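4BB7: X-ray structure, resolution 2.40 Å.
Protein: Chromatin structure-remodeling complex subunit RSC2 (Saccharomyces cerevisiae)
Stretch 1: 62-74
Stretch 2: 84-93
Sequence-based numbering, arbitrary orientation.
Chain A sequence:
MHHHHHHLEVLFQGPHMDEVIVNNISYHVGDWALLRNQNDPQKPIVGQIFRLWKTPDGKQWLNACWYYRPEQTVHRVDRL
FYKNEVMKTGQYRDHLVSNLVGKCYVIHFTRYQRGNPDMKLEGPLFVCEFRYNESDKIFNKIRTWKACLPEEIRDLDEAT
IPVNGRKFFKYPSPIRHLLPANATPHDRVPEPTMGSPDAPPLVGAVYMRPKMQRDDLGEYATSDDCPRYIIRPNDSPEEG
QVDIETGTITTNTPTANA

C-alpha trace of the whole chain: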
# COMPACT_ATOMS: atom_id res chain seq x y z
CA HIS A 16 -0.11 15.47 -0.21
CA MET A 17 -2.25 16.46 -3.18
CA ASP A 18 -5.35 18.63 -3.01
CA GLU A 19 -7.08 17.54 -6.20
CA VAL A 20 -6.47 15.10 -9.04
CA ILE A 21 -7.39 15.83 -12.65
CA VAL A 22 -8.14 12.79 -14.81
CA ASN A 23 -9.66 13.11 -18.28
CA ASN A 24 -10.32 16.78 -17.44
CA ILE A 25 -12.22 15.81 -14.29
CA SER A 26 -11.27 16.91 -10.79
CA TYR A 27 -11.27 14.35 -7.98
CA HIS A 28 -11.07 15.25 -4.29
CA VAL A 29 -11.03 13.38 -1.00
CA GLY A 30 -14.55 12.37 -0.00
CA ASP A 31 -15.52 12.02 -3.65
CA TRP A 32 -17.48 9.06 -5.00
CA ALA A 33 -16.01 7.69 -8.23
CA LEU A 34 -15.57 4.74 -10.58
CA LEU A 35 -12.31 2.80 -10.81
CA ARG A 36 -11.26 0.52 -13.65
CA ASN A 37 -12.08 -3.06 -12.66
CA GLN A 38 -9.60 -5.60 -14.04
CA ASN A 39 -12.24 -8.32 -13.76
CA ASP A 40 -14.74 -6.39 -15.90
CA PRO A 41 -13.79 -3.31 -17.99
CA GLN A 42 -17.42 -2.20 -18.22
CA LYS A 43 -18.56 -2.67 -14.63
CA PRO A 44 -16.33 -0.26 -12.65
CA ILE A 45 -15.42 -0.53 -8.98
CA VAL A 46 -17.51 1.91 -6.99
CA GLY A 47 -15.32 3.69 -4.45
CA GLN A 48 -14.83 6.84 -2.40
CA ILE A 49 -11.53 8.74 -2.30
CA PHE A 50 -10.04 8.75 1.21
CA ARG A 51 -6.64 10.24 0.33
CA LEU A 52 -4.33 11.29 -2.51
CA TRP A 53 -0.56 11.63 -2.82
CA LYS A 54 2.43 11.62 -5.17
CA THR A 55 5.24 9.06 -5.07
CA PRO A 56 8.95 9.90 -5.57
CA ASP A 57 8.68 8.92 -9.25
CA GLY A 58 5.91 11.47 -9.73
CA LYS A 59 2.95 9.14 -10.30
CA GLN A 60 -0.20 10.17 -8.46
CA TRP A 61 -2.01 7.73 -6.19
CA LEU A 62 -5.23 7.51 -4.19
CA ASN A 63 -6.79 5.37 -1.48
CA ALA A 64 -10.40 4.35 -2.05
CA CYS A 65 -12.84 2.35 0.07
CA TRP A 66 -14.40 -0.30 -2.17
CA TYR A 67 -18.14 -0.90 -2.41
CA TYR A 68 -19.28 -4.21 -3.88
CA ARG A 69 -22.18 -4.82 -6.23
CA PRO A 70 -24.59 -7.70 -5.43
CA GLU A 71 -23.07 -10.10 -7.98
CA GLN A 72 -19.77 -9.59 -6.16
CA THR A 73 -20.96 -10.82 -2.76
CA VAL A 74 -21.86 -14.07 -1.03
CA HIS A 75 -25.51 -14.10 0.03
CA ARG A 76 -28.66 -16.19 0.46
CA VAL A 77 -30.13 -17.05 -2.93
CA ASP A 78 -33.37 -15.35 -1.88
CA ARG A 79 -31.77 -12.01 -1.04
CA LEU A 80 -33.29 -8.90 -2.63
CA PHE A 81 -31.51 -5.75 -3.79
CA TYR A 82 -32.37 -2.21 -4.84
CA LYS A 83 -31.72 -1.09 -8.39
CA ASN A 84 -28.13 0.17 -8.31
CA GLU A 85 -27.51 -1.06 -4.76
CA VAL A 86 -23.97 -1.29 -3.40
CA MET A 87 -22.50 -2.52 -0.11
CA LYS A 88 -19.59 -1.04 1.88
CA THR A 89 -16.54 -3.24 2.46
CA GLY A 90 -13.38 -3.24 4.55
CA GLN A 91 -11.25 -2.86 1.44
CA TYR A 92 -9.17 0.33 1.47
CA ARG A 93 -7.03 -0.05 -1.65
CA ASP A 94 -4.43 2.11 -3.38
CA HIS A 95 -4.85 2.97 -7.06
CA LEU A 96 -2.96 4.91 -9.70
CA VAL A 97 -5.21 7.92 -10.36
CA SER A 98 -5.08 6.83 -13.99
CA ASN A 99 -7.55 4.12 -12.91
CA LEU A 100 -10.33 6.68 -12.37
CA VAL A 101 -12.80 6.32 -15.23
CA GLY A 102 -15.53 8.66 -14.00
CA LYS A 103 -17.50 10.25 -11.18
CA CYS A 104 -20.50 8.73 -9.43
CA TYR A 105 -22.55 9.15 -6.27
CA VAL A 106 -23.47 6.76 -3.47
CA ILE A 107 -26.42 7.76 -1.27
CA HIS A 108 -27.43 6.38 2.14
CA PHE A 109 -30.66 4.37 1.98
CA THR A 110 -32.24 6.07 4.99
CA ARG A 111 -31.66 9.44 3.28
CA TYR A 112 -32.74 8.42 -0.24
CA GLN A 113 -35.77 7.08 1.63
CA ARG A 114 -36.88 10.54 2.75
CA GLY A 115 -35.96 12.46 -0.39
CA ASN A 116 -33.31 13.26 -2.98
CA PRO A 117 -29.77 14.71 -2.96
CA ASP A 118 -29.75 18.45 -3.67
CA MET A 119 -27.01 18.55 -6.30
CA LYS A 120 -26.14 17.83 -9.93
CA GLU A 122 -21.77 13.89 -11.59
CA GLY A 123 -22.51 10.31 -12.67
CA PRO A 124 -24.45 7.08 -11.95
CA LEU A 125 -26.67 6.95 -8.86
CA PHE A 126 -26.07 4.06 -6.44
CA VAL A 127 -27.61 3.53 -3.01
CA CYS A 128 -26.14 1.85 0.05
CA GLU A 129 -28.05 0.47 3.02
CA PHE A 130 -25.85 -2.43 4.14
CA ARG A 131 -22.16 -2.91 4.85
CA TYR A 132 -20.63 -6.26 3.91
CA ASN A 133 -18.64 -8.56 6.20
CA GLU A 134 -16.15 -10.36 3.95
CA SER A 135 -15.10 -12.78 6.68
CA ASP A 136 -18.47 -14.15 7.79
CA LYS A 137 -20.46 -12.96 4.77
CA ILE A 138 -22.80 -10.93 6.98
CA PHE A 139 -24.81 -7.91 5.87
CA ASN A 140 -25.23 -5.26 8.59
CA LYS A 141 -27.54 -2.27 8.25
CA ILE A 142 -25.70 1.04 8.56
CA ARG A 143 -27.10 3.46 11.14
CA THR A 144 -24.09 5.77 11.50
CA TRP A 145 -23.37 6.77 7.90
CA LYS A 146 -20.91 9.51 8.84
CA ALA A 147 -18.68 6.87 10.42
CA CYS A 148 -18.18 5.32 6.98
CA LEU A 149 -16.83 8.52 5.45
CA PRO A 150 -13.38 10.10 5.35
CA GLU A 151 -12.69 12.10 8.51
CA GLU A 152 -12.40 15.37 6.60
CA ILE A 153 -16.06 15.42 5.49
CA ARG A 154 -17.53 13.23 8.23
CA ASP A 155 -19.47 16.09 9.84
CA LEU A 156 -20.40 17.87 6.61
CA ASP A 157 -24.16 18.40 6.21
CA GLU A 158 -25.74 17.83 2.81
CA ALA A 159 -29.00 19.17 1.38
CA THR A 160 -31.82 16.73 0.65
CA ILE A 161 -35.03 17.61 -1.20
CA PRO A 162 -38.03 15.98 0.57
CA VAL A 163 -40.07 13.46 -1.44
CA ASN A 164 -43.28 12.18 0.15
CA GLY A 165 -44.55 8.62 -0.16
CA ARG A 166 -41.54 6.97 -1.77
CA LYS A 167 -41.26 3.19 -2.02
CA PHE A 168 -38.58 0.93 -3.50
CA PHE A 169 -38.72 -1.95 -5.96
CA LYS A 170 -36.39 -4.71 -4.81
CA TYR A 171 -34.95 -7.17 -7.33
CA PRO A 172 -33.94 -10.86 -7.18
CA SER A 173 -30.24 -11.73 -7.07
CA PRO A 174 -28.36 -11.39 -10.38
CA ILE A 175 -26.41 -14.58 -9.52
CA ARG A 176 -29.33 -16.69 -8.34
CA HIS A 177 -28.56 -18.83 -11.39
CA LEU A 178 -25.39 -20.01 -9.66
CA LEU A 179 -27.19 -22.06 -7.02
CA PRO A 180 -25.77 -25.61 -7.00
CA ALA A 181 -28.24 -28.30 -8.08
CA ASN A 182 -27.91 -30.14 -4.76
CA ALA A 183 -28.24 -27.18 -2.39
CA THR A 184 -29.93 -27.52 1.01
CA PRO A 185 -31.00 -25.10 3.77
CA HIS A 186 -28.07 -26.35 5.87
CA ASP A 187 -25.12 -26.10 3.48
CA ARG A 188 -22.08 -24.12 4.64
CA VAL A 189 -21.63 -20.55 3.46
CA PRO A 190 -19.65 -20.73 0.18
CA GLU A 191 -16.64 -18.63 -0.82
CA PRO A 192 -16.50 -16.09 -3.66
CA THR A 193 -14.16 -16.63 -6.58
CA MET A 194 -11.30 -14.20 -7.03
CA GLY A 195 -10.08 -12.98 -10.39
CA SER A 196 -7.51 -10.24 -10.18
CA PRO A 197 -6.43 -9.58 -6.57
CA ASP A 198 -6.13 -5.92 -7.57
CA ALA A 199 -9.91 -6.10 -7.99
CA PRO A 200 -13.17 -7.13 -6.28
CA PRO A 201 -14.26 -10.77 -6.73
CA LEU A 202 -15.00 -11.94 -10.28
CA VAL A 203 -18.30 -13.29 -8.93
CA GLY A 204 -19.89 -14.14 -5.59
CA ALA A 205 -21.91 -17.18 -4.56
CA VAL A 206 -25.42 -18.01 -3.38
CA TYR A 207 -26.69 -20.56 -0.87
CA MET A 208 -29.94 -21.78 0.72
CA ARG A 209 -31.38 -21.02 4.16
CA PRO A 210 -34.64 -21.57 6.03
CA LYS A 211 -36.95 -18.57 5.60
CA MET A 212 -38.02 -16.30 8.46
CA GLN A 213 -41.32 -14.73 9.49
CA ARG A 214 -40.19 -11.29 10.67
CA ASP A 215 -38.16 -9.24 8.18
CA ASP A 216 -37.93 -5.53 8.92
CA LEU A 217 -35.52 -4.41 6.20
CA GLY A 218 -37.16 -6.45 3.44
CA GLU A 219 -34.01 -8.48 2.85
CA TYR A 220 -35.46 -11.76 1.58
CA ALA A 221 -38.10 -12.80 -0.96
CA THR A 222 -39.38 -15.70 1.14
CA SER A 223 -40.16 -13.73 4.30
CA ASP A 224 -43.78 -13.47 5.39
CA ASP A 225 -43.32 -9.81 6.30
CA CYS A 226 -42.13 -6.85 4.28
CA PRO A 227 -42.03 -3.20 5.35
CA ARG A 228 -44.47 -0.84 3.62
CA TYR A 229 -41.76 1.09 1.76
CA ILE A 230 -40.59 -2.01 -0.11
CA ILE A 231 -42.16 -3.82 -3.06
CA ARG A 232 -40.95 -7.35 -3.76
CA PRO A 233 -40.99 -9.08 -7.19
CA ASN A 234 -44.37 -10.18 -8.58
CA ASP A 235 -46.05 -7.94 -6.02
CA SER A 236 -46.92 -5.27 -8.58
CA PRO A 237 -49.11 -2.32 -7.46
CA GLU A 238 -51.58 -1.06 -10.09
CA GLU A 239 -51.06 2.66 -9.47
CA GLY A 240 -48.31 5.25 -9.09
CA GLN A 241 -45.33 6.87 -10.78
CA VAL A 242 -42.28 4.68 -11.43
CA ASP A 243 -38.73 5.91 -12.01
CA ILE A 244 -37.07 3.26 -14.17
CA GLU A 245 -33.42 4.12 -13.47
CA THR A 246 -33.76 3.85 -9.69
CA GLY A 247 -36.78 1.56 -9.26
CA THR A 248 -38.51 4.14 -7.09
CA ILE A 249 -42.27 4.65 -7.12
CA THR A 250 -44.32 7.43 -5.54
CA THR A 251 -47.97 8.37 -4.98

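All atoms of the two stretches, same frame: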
# COMPACT_ATOMS: atom_id res chain seq x y z
N LEU A 62 -4.08 7.24 -5.03
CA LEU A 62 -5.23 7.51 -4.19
C LEU A 62 -5.58 6.27 -3.37
O LEU A 62 -5.21 5.15 -3.73
CB LEU A 62 -6.43 7.94 -5.04
CG LEU A 62 -6.93 6.98 -6.12
CD1 LEU A 62 -7.79 5.88 -5.52
CD2 LEU A 62 -7.71 7.74 -7.18
N ASN A 63 -6.28 6.48 -2.27
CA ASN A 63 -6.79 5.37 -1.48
C ASN A 63 -8.31 5.41 -1.41
O ASN A 63 -8.90 6.32 -0.82
CB ASN A 63 -6.18 5.39 -0.08
CG ASN A 63 -6.65 4.23 0.77
OD1 ASN A 63 -7.72 4.29 1.38
ND2 ASN A 63 -5.86 3.17 0.81
N ALA A 64 -8.94 4.41 -2.01
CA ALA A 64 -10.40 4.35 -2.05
C ALA A 64 -10.96 3.19 -1.24
O ALA A 64 -10.36 2.12 -1.17
CB ALA A 64 -10.88 4.27 -3.49
N CYS A 65 -12.11 3.42 -0.61
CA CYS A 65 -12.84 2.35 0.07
C CYS A 65 -13.81 1.70 -0.91
O CYS A 65 -14.74 2.35 -1.41
CB CYS A 65 -13.61 2.90 1.28
SG CYS A 65 -14.47 1.62 2.25
N TRP A 66 -13.60 0.42 -1.19
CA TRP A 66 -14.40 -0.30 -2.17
C TRP A 66 -15.83 -0.53 -1.70
O TRP A 66 -16.08 -0.71 -0.51
CB TRP A 66 -13.75 -1.63 -2.53
CG TRP A 66 -12.54 -1.51 -3.41
CD1 TRP A 66 -12.06 -0.37 -3.98
CD2 TRP A 66 -11.67 -2.56 -3.83
NE1 TRP A 66 -10.94 -0.64 -4.72
CE2 TRP A 66 -10.68 -1.99 -4.65
CE3 TRP A 66 -11.63 -3.94 -3.59
CZ2 TRP A 66 -9.66 -2.74 -5.23
CZ3 TRP A 66 -10.62 -4.69 -4.17
CH2 TRP A 66 -9.65 -4.08 -4.98
N TYR A 67 -16.75 -0.52 -2.65
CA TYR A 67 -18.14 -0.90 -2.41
C TYR A 67 -18.54 -1.94 -3.44
O TYR A 67 -18.49 -1.68 -4.64
CB TYR A 67 -19.05 0.33 -2.50
CG TYR A 67 -18.94 1.28 -1.34
CD1 TYR A 67 -17.74 1.94 -1.07
CD2 TYR A 67 -20.03 1.54 -0.52
CE1 TYR A 67 -17.63 2.82 -0.00
CE2 TYR A 67 -19.93 2.42 0.55
CZ TYR A 67 -18.73 3.05 0.80
OH TYR A 67 -18.63 3.93 1.85
N TYR A 68 -18.94 -3.11 -2.98
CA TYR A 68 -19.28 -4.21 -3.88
C TYR A 68 -20.67 -4.06 -4.49
O TYR A 68 -21.54 -3.40 -3.93
CB TYR A 68 -19.20 -5.55 -3.14
CG TYR A 68 -17.79 -6.01 -2.83
CD1 TYR A 68 -16.69 -5.34 -3.34
CD2 TYR A 68 -17.56 -7.12 -2.02
CE1 TYR A 68 -15.40 -5.76 -3.06
CE2 TYR A 68 -16.28 -7.55 -1.73
CZ TYR A 68 -15.20 -6.86 -2.25
OH TYR A 68 -13.92 -7.28 -1.96
N ARG A 69 -20.86 -4.67 -5.65
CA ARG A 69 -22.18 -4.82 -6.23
C ARG A 69 -22.68 -6.20 -5.81
O ARG A 69 -21.87 -7.05 -5.42
CB ARG A 69 -22.14 -4.72 -7.75
CG ARG A 69 -21.42 -3.50 -8.29
CD ARG A 69 -21.38 -3.54 -9.80
NE ARG A 69 -20.56 -2.48 -10.39
CZ ARG A 69 -21.05 -1.39 -10.97
NH1 ARG A 69 -22.36 -1.20 -11.04
NH2 ARG A 69 -20.22 -0.49 -11.48
N PRO A 70 -24.00 -6.43 -5.88
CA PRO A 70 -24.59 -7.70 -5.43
C PRO A 70 -23.89 -8.93 -6.00
O PRO A 70 -23.53 -9.85 -5.26
CB PRO A 70 -26.02 -7.62 -5.96
CG PRO A 70 -26.31 -6.15 -6.02
CD PRO A 70 -25.02 -5.50 -6.40
N GLU A 71 -23.69 -8.95 -7.32
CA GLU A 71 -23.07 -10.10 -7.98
C GLU A 71 -21.68 -10.39 -7.43
O GLU A 71 -21.12 -11.46 -7.68
CB GLU A 71 -22.99 -9.87 -9.49
CG GLU A 71 -22.18 -8.65 -9.89
CD GLU A 71 -23.03 -7.40 -10.09
OE1 GLU A 71 -24.14 -7.32 -9.52
OE2 GLU A 71 -22.59 -6.49 -10.83
N GLN A 72 -21.13 -9.45 -6.68
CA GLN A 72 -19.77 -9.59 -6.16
C GLN A 72 -19.73 -10.09 -4.72
O GLN A 72 -18.66 -10.22 -4.14
CB GLN A 72 -19.02 -8.26 -6.28
CG GLN A 72 -18.70 -7.85 -7.72
CD GLN A 72 -18.20 -6.43 -7.83
OE1 GLN A 72 -18.58 -5.55 -7.05
NE2 GLN A 72 -17.33 -6.19 -8.81
N THR A 73 -20.90 -10.37 -4.15
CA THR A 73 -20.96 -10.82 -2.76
C THR A 73 -21.47 -12.25 -2.60
O THR A 73 -22.01 -12.85 -3.53
CB THR A 73 -21.85 -9.89 -1.90
OG1 THR A 73 -23.16 -9.82 -2.48
CG2 THR A 73 -21.26 -8.49 -1.81
N VAL A 74 -21.28 -12.78 -1.40
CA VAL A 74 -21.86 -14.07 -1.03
C VAL A 74 -23.11 -13.81 -0.20
O VAL A 74 -23.05 -13.13 0.83
CB VAL A 74 -20.86 -14.91 -0.22
CG1 VAL A 74 -21.51 -16.20 0.24
CG2 VAL A 74 -19.62 -15.20 -1.06
N ASN A 84 -29.35 -0.59 -8.54
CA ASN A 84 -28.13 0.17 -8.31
C ASN A 84 -27.65 0.15 -6.86
O ASN A 84 -27.01 1.09 -6.40
CB ASN A 84 -28.32 1.62 -8.77
CG ASN A 84 -28.51 1.73 -10.25
OD1 ASN A 84 -27.83 1.07 -11.04
ND2 ASN A 84 -29.45 2.58 -10.66
N GLU A 85 -27.95 -0.93 -6.15
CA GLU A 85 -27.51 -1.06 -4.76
C GLU A 85 -26.04 -1.46 -4.68
O GLU A 85 -25.56 -2.25 -5.49
CB GLU A 85 -28.35 -2.08 -3.99
CG GLU A 85 -27.85 -2.30 -2.56
CD GLU A 85 -28.73 -3.22 -1.74
OE1 GLU A 85 -29.85 -3.56 -2.19
OE2 GLU A 85 -28.31 -3.60 -0.62
N VAL A 86 -25.33 -0.88 -3.71
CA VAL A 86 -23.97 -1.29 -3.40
C VAL A 86 -23.80 -1.49 -1.89
O VAL A 86 -24.57 -0.94 -1.09
CB VAL A 86 -22.92 -0.25 -3.88
CG1 VAL A 86 -23.08 0.00 -5.38
CG2 VAL A 86 -23.03 1.05 -3.09
N MET A 87 -22.81 -2.28 -1.51
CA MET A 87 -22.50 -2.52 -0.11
C MET A 87 -21.08 -2.04 0.22
O MET A 87 -20.18 -2.16 -0.61
CB MET A 87 -22.63 -4.00 0.24
CG MET A 87 -24.06 -4.49 0.44
SD MET A 87 -25.01 -4.59 -1.09
CE MET A 87 -24.00 -5.71 -2.05
N LYS A 88 -20.90 -1.51 1.42
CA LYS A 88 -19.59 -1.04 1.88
C LYS A 88 -18.74 -2.20 2.39
O LYS A 88 -19.23 -3.08 3.10
CB LYS A 88 -19.74 0.00 2.98
CG LYS A 88 -18.42 0.51 3.54
CD LYS A 88 -18.63 1.28 4.83
CE LYS A 88 -17.36 1.99 5.25
NZ LYS A 88 -16.23 1.04 5.43
N THR A 89 -17.46 -2.18 2.05
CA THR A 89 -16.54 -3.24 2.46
C THR A 89 -15.40 -2.71 3.32
O THR A 89 -15.30 -1.51 3.59
CB THR A 89 -15.95 -3.98 1.23
OG1 THR A 89 -15.10 -3.09 0.49
CG2 THR A 89 -17.07 -4.47 0.33
N GLY A 90 -14.54 -3.61 3.76
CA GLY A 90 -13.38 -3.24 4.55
C GLY A 90 -12.15 -3.07 3.69
O GLY A 90 -11.03 -3.04 4.20
N GLN A 91 -12.35 -2.96 2.38
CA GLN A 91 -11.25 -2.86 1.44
C GLN A 91 -10.84 -1.41 1.16
O GLN A 91 -11.50 -0.70 0.41
CB GLN A 91 -11.61 -3.55 0.13
CG GLN A 91 -11.91 -5.03 0.28
CD GLN A 91 -10.68 -5.86 0.57
OE1 GLN A 91 -9.57 -5.50 0.17
NE2 GLN A 91 -10.86 -6.96 1.28
N TYR A 92 -9.74 -0.98 1.77
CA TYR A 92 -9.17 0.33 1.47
C TYR A 92 -7.92 0.13 0.61
O TYR A 92 -6.85 -0.16 1.12
CB TYR A 92 -8.85 1.10 2.75
CG TYR A 92 -10.07 1.34 3.62
CD1 TYR A 92 -10.57 0.33 4.43
CD2 TYR A 92 -10.71 2.57 3.64
CE1 TYR A 92 -11.69 0.53 5.23
CE2 TYR A 92 -11.83 2.78 4.43
CZ TYR A 92 -12.31 1.76 5.22
OH TYR A 92 -13.42 1.96 6.02
N ARG A 93 -8.09 0.28 -0.70
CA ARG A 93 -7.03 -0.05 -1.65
C ARG A 93 -6.40 1.18 -2.27
O ARG A 93 -7.03 2.23 -2.39
CB ARG A 93 -7.59 -0.96 -2.75
CG ARG A 93 -7.94 -2.37 -2.30
CD ARG A 93 -6.71 -3.12 -1.81
NE ARG A 93 -6.97 -4.54 -1.62
CZ ARG A 93 -6.63 -5.48 -2.50
NH1 ARG A 93 -6.02 -5.16 -3.63
NH2 ARG A 93 -6.91 -6.75 -2.24

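The strongest polar links between the stretches are backbone hydrogen bonds of an antiparallel ladder. At one end Ala64 and Arg93 form a reciprocal pair: Ala64 N donates to Arg93 O at 2.9 Å and Arg93 N to Ala64 O at 3.0 Å, both with N-H...O angles of 151°. At the other, Met87 N reaches Tyr68 O at 3.0 Å and 164°, while the return bond from Tyr68 N to Met87 O, although 2.8 Å long, is bent to 128° and counts as weak.

Between these pairs the register shifts by two residues. Cys65 faces Tyr92 and Tyr67 faces Lys88 as non-hydrogen-bonded pairs, so one residue of the first strand, Trp66, spans the three residues Thr89, Gly90 and Gln91: a beta bulge, placed where the second stretch turns a corner at Gly90. Trp66 bonds to both sides of that corner. Trp66 N donates to Gln91 O (2.9 Å, 169°), and Trp66 O accepts from Thr89 N (3.3 Å, 148°) and from Thr89 OG1 (2.8 Å). The Thr89 hydroxyl thus supplements the longer backbone bond, and Thr89 OG1 also accepts a weak bond from Gln91 N at 3.3 Å across the corner. The strand axes reflect the turn: 62-68 runs at 140° to 87-89 and at 156° to 91-93.

CA-H...O contacts fill in the ladder, among them Cys65 CA to Gln91 O and Asn63 CA to Arg93 O, each 3.3 Å with an angle at H of 146°.

Side-chain packing relies on aromatic faces. Arg93 CG lies 3.6 Å from the centroid of the six-membered ring of Trp66, 18° off the normal, so the aliphatic part of the arginine covers the indole; Arg93 NE is also held by Gln91 OE1 at 3.3 Å. Thr89 CG2 sits 3.5 Å from the Tyr68 ring centroid, only 11° off the normal, its methyl turned to the ring while its hydroxyl serves Trp66 O. Cys65 and Tyr92 share a sheet face with Tyr67 and Lys88. There Cys65 SG stands 3.9 Å from the Tyr92 ring centroid, and Lys88 CA lies 3.9 Å from that of Tyr67. Lys88 NZ bonds to Tyr92 OH at 3.0 Å, joining the two residues that flank the corner on this face.

Farther out, Met87 CE approaches Thr73 CG2 at 3.9 Å, an apolar contact beyond the ladder. Thr73 OG1 donates to Pro70 O at 2.8 Å, bracing the short 3-10 segment. In all, the stretches bury 951 Å² between them.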